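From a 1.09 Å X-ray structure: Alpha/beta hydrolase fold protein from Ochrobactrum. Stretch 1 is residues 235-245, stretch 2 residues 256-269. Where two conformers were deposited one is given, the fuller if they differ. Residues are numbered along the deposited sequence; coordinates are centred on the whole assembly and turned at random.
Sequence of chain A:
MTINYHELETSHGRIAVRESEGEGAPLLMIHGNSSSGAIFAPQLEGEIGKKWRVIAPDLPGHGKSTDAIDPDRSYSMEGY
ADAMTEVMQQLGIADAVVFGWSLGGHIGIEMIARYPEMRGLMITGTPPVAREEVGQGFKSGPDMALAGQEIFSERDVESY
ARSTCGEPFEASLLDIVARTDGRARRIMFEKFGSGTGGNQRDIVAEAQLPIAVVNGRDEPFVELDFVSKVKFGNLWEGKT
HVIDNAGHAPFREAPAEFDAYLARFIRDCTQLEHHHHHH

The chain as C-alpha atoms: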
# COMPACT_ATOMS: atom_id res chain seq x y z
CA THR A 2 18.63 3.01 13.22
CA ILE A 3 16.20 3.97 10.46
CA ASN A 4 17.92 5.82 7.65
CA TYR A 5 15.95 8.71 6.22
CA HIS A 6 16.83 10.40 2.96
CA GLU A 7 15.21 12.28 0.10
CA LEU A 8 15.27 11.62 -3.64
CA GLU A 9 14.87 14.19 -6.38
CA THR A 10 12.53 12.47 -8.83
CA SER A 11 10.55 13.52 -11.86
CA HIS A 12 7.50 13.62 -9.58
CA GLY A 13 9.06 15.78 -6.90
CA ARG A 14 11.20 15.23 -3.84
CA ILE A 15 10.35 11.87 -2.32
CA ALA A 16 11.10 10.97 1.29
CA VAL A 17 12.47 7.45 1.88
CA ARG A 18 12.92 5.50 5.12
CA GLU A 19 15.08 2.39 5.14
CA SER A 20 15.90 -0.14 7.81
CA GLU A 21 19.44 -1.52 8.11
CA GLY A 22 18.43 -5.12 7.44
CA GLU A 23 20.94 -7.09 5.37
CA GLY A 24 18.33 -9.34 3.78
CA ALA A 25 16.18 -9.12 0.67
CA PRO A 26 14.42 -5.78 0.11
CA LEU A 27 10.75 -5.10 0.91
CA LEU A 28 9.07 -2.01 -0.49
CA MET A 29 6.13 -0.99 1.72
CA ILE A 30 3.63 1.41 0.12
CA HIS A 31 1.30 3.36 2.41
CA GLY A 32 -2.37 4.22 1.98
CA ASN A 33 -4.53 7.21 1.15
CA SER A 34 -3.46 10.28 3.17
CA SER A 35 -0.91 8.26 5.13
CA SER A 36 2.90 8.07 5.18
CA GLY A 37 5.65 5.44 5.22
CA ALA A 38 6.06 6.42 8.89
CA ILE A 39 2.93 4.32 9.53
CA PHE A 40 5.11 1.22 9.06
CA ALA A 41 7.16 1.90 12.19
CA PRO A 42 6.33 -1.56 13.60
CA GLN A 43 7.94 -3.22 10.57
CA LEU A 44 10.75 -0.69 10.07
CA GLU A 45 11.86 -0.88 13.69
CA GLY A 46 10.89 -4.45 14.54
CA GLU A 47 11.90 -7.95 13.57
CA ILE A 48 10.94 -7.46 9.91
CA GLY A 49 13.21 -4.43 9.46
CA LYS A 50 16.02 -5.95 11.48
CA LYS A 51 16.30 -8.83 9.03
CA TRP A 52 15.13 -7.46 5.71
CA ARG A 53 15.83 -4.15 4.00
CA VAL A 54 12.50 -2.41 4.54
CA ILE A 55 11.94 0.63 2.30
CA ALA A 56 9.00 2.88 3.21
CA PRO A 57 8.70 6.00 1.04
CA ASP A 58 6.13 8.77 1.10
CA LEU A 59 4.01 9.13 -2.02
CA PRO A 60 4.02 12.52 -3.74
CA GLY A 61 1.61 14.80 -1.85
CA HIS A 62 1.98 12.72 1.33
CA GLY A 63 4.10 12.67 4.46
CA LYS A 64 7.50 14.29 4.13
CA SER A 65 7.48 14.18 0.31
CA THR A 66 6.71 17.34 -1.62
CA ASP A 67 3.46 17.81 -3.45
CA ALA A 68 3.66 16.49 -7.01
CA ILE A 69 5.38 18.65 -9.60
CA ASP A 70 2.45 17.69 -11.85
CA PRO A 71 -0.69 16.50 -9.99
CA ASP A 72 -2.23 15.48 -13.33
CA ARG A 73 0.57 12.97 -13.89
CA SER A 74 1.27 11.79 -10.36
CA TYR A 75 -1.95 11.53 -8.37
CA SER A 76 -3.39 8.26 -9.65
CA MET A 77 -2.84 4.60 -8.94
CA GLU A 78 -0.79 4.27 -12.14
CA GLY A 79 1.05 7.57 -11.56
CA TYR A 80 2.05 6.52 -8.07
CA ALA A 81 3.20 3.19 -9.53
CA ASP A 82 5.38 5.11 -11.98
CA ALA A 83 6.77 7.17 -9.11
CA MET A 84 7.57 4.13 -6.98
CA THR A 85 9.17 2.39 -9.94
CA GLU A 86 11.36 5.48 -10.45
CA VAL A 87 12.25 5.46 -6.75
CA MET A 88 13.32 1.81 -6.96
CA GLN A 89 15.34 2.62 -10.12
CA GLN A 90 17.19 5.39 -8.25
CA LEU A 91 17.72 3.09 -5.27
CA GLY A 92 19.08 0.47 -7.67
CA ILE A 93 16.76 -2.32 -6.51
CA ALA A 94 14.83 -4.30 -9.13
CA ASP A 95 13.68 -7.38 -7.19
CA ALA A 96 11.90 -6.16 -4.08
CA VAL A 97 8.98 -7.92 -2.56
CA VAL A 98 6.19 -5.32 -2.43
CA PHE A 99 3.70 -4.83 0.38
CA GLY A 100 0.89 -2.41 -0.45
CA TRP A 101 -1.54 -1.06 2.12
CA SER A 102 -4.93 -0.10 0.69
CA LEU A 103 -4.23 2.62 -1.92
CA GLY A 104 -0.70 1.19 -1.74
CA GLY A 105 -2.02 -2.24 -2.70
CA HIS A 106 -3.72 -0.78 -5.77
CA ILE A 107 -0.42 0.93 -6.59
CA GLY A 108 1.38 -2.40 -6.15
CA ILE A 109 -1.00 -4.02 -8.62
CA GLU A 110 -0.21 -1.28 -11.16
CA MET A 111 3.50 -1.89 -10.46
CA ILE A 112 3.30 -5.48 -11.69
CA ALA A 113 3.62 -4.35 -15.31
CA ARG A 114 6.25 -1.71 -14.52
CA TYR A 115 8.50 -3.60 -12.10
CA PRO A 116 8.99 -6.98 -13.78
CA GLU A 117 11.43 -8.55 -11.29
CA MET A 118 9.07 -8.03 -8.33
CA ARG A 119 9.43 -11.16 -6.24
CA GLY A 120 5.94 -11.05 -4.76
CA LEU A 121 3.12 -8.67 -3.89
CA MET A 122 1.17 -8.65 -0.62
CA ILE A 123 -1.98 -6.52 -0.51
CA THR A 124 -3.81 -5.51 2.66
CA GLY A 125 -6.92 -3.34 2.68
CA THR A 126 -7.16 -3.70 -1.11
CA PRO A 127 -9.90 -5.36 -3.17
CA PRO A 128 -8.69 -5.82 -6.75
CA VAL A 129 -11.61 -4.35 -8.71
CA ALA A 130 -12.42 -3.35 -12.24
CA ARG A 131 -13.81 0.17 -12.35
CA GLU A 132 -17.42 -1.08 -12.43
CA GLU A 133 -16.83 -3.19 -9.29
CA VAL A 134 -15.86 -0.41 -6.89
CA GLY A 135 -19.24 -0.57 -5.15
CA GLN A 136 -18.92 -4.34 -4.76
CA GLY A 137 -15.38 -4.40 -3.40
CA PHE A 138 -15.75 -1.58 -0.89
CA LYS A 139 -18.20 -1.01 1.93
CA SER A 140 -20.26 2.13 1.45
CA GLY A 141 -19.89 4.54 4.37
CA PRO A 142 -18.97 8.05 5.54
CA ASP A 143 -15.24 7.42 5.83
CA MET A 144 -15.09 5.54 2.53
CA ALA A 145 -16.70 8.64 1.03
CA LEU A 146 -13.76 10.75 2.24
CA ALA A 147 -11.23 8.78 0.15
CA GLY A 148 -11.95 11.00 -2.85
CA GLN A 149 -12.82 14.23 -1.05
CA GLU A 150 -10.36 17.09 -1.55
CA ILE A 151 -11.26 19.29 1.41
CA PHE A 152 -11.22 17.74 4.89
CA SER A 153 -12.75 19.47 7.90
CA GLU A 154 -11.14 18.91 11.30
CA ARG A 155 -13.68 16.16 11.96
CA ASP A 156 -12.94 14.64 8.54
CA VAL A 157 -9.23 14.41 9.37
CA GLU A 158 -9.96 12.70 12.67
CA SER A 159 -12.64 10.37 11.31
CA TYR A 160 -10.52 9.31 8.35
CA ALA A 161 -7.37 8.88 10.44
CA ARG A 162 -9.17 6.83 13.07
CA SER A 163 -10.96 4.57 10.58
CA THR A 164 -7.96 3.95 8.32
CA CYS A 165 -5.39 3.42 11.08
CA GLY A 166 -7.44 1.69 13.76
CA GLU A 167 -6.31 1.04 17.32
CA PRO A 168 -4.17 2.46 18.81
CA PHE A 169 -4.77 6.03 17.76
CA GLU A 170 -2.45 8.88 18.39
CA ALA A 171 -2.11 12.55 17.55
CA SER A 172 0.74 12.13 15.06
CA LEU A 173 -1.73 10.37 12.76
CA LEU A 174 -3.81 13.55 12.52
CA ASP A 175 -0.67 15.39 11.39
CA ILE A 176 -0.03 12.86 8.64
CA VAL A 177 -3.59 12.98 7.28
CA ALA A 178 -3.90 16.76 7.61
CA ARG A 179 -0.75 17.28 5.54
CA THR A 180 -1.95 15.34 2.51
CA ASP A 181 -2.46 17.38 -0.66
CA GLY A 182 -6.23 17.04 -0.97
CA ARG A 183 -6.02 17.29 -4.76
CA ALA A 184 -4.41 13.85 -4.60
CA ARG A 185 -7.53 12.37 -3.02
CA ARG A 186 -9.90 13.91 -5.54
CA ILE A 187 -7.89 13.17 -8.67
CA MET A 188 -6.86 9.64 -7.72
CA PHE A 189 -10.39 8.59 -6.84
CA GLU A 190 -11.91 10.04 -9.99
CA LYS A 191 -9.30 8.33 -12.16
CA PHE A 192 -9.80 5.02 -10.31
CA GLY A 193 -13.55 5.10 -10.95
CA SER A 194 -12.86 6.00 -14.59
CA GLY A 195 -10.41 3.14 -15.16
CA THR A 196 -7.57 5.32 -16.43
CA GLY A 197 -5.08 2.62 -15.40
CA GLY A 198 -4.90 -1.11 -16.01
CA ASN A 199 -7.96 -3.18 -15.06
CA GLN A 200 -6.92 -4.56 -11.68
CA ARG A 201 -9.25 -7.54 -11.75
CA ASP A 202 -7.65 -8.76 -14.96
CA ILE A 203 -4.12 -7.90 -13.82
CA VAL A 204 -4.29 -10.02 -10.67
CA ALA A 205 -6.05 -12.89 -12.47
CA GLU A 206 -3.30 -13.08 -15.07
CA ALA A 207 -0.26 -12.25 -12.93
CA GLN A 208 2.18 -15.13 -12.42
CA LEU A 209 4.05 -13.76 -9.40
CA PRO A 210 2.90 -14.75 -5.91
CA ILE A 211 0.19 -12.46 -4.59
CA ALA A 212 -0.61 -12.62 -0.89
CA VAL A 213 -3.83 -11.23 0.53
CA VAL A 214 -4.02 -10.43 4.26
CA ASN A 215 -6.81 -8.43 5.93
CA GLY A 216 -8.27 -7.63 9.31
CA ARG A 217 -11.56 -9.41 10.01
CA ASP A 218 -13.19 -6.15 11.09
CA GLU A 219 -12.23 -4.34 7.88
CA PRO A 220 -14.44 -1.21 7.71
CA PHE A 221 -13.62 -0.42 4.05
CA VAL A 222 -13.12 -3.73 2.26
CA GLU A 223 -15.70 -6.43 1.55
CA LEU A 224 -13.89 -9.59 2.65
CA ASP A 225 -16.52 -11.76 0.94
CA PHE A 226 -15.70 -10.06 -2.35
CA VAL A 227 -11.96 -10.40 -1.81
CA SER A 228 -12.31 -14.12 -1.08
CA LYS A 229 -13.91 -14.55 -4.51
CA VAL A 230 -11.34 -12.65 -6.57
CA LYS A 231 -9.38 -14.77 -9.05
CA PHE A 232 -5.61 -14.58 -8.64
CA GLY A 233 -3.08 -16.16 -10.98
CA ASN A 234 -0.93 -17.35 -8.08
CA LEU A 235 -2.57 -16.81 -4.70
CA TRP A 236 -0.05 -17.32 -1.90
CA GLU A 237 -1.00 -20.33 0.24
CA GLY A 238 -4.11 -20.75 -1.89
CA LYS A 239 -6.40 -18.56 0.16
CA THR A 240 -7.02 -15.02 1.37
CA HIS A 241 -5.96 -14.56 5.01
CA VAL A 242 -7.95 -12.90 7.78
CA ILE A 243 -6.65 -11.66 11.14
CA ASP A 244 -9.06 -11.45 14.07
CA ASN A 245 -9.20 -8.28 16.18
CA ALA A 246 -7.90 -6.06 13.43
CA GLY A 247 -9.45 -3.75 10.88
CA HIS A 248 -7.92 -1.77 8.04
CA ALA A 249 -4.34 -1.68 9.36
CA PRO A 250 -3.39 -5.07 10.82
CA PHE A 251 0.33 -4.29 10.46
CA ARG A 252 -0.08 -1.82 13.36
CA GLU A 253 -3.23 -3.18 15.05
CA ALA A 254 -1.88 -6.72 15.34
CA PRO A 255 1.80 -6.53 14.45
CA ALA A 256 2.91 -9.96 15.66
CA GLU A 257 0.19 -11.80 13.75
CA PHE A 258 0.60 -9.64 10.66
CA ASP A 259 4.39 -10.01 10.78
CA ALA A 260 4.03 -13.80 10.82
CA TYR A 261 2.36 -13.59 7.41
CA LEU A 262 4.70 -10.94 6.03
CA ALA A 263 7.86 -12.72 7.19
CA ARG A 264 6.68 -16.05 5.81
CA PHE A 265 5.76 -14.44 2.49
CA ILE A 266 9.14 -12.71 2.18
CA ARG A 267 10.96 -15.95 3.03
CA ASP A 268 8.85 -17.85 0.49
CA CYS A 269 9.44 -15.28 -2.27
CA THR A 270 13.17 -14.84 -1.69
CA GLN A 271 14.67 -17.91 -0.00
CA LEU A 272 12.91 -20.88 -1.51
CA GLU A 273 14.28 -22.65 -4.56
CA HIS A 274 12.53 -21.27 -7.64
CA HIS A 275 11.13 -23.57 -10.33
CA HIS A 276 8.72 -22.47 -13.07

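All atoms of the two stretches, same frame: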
# COMPACT_ATOMS: atom_id res chain seq x y z
N LEU A 235 -2.21 -17.27 -6.03
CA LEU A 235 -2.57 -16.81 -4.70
C LEU A 235 -1.73 -17.53 -3.65
O LEU A 235 -1.76 -18.76 -3.53
CB LEU A 235 -4.05 -17.06 -4.44
CG LEU A 235 -4.60 -16.59 -3.10
CD1 LEU A 235 -4.39 -15.10 -2.91
CD2 LEU A 235 -6.08 -16.95 -2.99
N TRP A 236 -0.96 -16.76 -2.89
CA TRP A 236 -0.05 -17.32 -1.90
C TRP A 236 -0.79 -18.12 -0.85
O TRP A 236 -1.72 -17.62 -0.21
CB TRP A 236 0.75 -16.19 -1.26
CG TRP A 236 1.70 -16.63 -0.19
CD1 TRP A 236 2.85 -17.35 -0.35
CD2 TRP A 236 1.60 -16.32 1.20
NE1 TRP A 236 3.46 -17.52 0.88
CE2 TRP A 236 2.72 -16.90 1.84
CE3 TRP A 236 0.67 -15.62 1.97
CZ2 TRP A 236 2.93 -16.79 3.21
CZ3 TRP A 236 0.88 -15.51 3.33
CH2 TRP A 236 2.00 -16.09 3.94
N GLU A 237 -0.38 -19.38 -0.69
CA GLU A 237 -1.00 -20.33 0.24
C GLU A 237 -2.45 -20.67 -0.11
O GLU A 237 -3.16 -21.29 0.67
CB GLU A 237 -0.81 -19.91 1.71
CG GLU A 237 0.65 -19.95 2.13
CD GLU A 237 0.88 -19.72 3.61
OE1 GLU A 237 -0.04 -19.24 4.31
OE2 GLU A 237 2.01 -20.01 4.07
N GLY A 238 -2.86 -20.28 -1.31
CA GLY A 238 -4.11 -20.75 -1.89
C GLY A 238 -5.38 -20.18 -1.29
O GLY A 238 -6.47 -20.67 -1.56
N LYS A 239 -5.24 -19.19 -0.44
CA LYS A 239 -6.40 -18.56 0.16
C LYS A 239 -6.10 -17.11 0.55
O LYS A 239 -4.97 -16.73 0.63
CB LYS A 239 -6.91 -19.34 1.38
CG LYS A 239 -5.97 -19.25 2.53
CD LYS A 239 -6.51 -20.11 3.70
CE LYS A 239 -7.87 -19.57 4.20
NZ LYS A 239 -9.06 -20.51 4.44
N THR A 240 -7.17 -16.33 0.77
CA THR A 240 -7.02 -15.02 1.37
C THR A 240 -7.01 -15.22 2.89
O THR A 240 -7.68 -16.10 3.42
CB THR A 240 -8.12 -14.04 0.90
OG1 THR A 240 -9.41 -14.50 1.31
CG2 THR A 240 -8.10 -13.92 -0.61
N HIS A 241 -6.20 -14.42 3.58
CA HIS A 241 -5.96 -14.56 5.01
C HIS A 241 -6.68 -13.47 5.79
O HIS A 241 -6.74 -12.32 5.34
CB HIS A 241 -4.46 -14.47 5.31
CG HIS A 241 -3.67 -15.65 4.83
ND1 HIS A 241 -3.85 -16.92 5.32
CD2 HIS A 241 -2.66 -15.74 3.92
CE1 HIS A 241 -3.01 -17.75 4.73
NE2 HIS A 241 -2.28 -17.05 3.88
N VAL A 242 -7.19 -13.83 6.96
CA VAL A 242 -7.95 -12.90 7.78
C VAL A 242 -7.44 -12.96 9.22
O VAL A 242 -7.30 -14.04 9.80
CB VAL A 242 -9.46 -13.23 7.72
CG1 VAL A 242 -10.25 -12.33 8.66
CG2 VAL A 242 -9.97 -13.10 6.29
N ILE A 243 -7.15 -11.79 9.77
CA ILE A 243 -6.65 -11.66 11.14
C ILE A 243 -7.74 -11.13 12.06
O ILE A 243 -8.31 -10.07 11.82
CB ILE A 243 -5.44 -10.70 11.17
CG1 ILE A 243 -4.28 -11.28 10.35
CG2 ILE A 243 -5.03 -10.40 12.60
CD1 ILE A 243 -3.14 -10.30 10.11
N ASP A 244 -8.05 -11.88 13.11
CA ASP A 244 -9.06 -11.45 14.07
C ASP A 244 -8.58 -10.22 14.83
O ASP A 244 -7.38 -10.00 14.99
CB ASP A 244 -9.34 -12.56 15.09
CG ASP A 244 -9.98 -13.79 14.47
OD1 ASP A 244 -10.38 -13.74 13.29
OD2 ASP A 244 -10.10 -14.81 15.20
N ASN A 245 -9.52 -9.41 15.31
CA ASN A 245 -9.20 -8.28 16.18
C ASN A 245 -8.31 -7.27 15.49
O ASN A 245 -7.41 -6.69 16.09
CB ASN A 245 -8.52 -8.75 17.47
CG ASN A 245 -9.30 -9.82 18.18
OD1 ASN A 245 -8.76 -10.85 18.56
ND2 ASN A 245 -10.59 -9.59 18.34
N ALA A 256 2.32 -8.63 15.61
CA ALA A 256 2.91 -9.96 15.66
C ALA A 256 2.24 -10.92 14.69
O ALA A 256 2.92 -11.68 14.00
CB ALA A 256 2.86 -10.50 17.07
N GLU A 257 0.91 -10.91 14.66
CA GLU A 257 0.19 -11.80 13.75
C GLU A 257 0.40 -11.40 12.29
O GLU A 257 0.62 -12.26 11.43
CB GLU A 257 -1.30 -11.84 14.09
CG GLU A 257 -2.05 -12.89 13.30
CD GLU A 257 -3.38 -13.26 13.90
OE1 GLU A 257 -4.18 -13.91 13.21
OE2 GLU A 257 -3.62 -12.90 15.07
N PHE A 258 0.34 -10.11 12.01
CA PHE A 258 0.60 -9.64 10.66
C PHE A 258 2.02 -10.00 10.22
O PHE A 258 2.24 -10.48 9.10
CB PHE A 258 0.38 -8.13 10.56
CG PHE A 258 0.81 -7.56 9.24
CD1 PHE A 258 -0.04 -7.58 8.14
CD2 PHE A 258 2.09 -7.06 9.07
CE1 PHE A 258 0.39 -7.09 6.91
CE2 PHE A 258 2.53 -6.57 7.86
CZ PHE A 258 1.68 -6.58 6.78
N ASP A 259 2.99 -9.76 11.10
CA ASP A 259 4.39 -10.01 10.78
C ASP A 259 4.65 -11.48 10.50
O ASP A 259 5.55 -11.81 9.73
CB ASP A 259 5.32 -9.53 11.90
CG ASP A 259 5.46 -8.02 11.96
OD1 ASP A 259 5.02 -7.32 11.03
OD2 ASP A 259 6.05 -7.55 12.96
N ALA A 260 3.90 -12.38 11.14
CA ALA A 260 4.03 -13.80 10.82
C ALA A 260 3.75 -14.04 9.34
O ALA A 260 4.50 -14.75 8.66
CB ALA A 260 3.10 -14.64 11.70
N TYR A 261 2.67 -13.47 8.84
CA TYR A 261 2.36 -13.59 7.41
C TYR A 261 3.41 -12.92 6.54
O TYR A 261 3.87 -13.50 5.55
CB TYR A 261 0.99 -12.99 7.09
CG TYR A 261 -0.17 -13.80 7.60
CD1 TYR A 261 -0.55 -14.98 6.98
CD2 TYR A 261 -0.91 -13.36 8.69
CE1 TYR A 261 -1.62 -15.72 7.45
CE2 TYR A 261 -1.99 -14.09 9.15
CZ TYR A 261 -2.34 -15.27 8.52
OH TYR A 261 -3.41 -16.00 8.98
N LEU A 262 3.78 -11.68 6.86
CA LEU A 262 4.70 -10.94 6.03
C LEU A 262 6.07 -11.62 5.99
O LEU A 262 6.65 -11.77 4.91
CB LEU A 262 4.81 -9.50 6.51
CG LEU A 262 5.78 -8.61 5.72
CD1 LEU A 262 5.43 -8.58 4.24
CD2 LEU A 262 5.81 -7.21 6.32
N ALA A 263 6.58 -12.03 7.14
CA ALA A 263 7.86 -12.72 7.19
C ALA A 263 7.84 -14.01 6.38
O ALA A 263 8.80 -14.32 5.66
CB ALA A 263 8.28 -13.00 8.63
N ARG A 264 6.77 -14.78 6.52
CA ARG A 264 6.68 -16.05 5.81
C ARG A 264 6.62 -15.81 4.30
O ARG A 264 7.26 -16.51 3.52
CB ARG A 264 5.49 -16.87 6.29
CG ARG A 264 5.50 -18.30 5.78
CD ARG A 264 4.49 -19.16 6.52
NE ARG A 264 3.09 -18.83 6.28
CZ ARG A 264 2.25 -18.33 7.19
NH1 ARG A 264 0.98 -18.12 6.87
NH2 ARG A 264 2.68 -18.04 8.41
N PHE A 265 5.87 -14.79 3.89
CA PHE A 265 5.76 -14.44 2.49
C PHE A 265 7.11 -14.00 1.93
O PHE A 265 7.52 -14.45 0.85
CB PHE A 265 4.71 -13.34 2.31
CG PHE A 265 4.44 -13.01 0.88
CD1 PHE A 265 3.97 -13.97 0.00
CD2 PHE A 265 4.62 -11.71 0.40
CE1 PHE A 265 3.70 -13.66 -1.33
CE2 PHE A 265 4.35 -11.40 -0.93
CZ PHE A 265 3.88 -12.37 -1.78
N ILE A 266 7.83 -13.14 2.65
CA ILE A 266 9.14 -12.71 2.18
C ILE A 266 10.08 -13.91 2.05
O ILE A 266 10.76 -14.08 1.03
CB ILE A 266 9.77 -11.64 3.09
CG1 ILE A 266 8.93 -10.37 3.10
CG2 ILE A 266 11.19 -11.33 2.63
CD1 ILE A 266 9.31 -9.41 4.22
N ARG A 267 10.12 -14.76 3.07
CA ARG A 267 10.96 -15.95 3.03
C ARG A 267 10.60 -16.80 1.80
O ARG A 267 11.47 -17.25 1.06
CB ARG A 267 10.81 -16.76 4.33
CG ARG A 267 11.80 -17.90 4.51
CD ARG A 267 11.44 -19.18 3.76
NE ARG A 267 10.05 -19.61 3.94
CZ ARG A 267 9.60 -20.35 4.96
NH1 ARG A 267 8.32 -20.68 4.98
NH2 ARG A 267 10.42 -20.77 5.93
N ASP A 268 9.31 -17.02 1.60
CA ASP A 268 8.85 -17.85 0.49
C ASP A 268 9.25 -17.26 -0.86
O ASP A 268 9.59 -18.00 -1.78
CB ASP A 268 7.34 -18.05 0.53
CG ASP A 268 6.88 -18.96 1.65
OD1 ASP A 268 7.71 -19.58 2.37
OD2 ASP A 268 5.64 -19.07 1.78
N CYS A 269 9.18 -15.94 -0.99
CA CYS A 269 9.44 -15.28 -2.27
C CYS A 269 10.92 -15.07 -2.57
O CYS A 269 11.28 -14.78 -3.71
CB CYS A 269 8.75 -13.92 -2.32
SG CYS A 269 6.96 -13.98 -2.42
O HOH W 1 4.26 -20.99 3.06
O HOH W 2 -4.88 -15.21 10.89
O HOH W 3 -6.52 -14.19 13.74
O HOH W 4 -5.20 -11.17 16.15

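How do the two backbones lie against each other? The helix through 256-269 runs nearly antiparallel to the short strand that ends at Ile-243, at 158°, with axes 9.8 Å apart at closest approach. That spacing leaves room for side chains between them, and as one chain ascends the other descends: Ile-243 lies nearest Glu-257, His-241 nearest Tyr-261, and Trp-236 nearest Phe-265.

What fills the gap? Trp-236 is the most heavily covered residue of the contact. The edge of Phe-265 points at its indole face, Phe-265 CD1 lying 3.5 Å from Trp-236 CG, while Trp-236 CZ3 meets Tyr-261 CD1 at 4.0 Å. Farther along, Ile-243 CG1 packs 3.8 Å from Tyr-261 CE2, and the His-241 and Tyr-261 rings meet obliquely, their planes at 41°.

How are the polar groups satisfied? The indole nitrogen, which would be costly to bury unpaired, donates from Trp-236 NE1 to Asp-268 OD2 at 2.8 Å. Beside it, Arg-264 grips Glu-237 in a two-pronged salt bridge, NE to OE2 at 2.7 Å and NH1 to OE1 at 3.0 Å. A water donates to both Glu-237 OE2 and Asp-268 OD2, bridging two like charges.

What joins the other end? Waters link the Glu-257 carboxylate to the backbone of Val-242 and Asp-244; one also accepts from Tyr-261 OH.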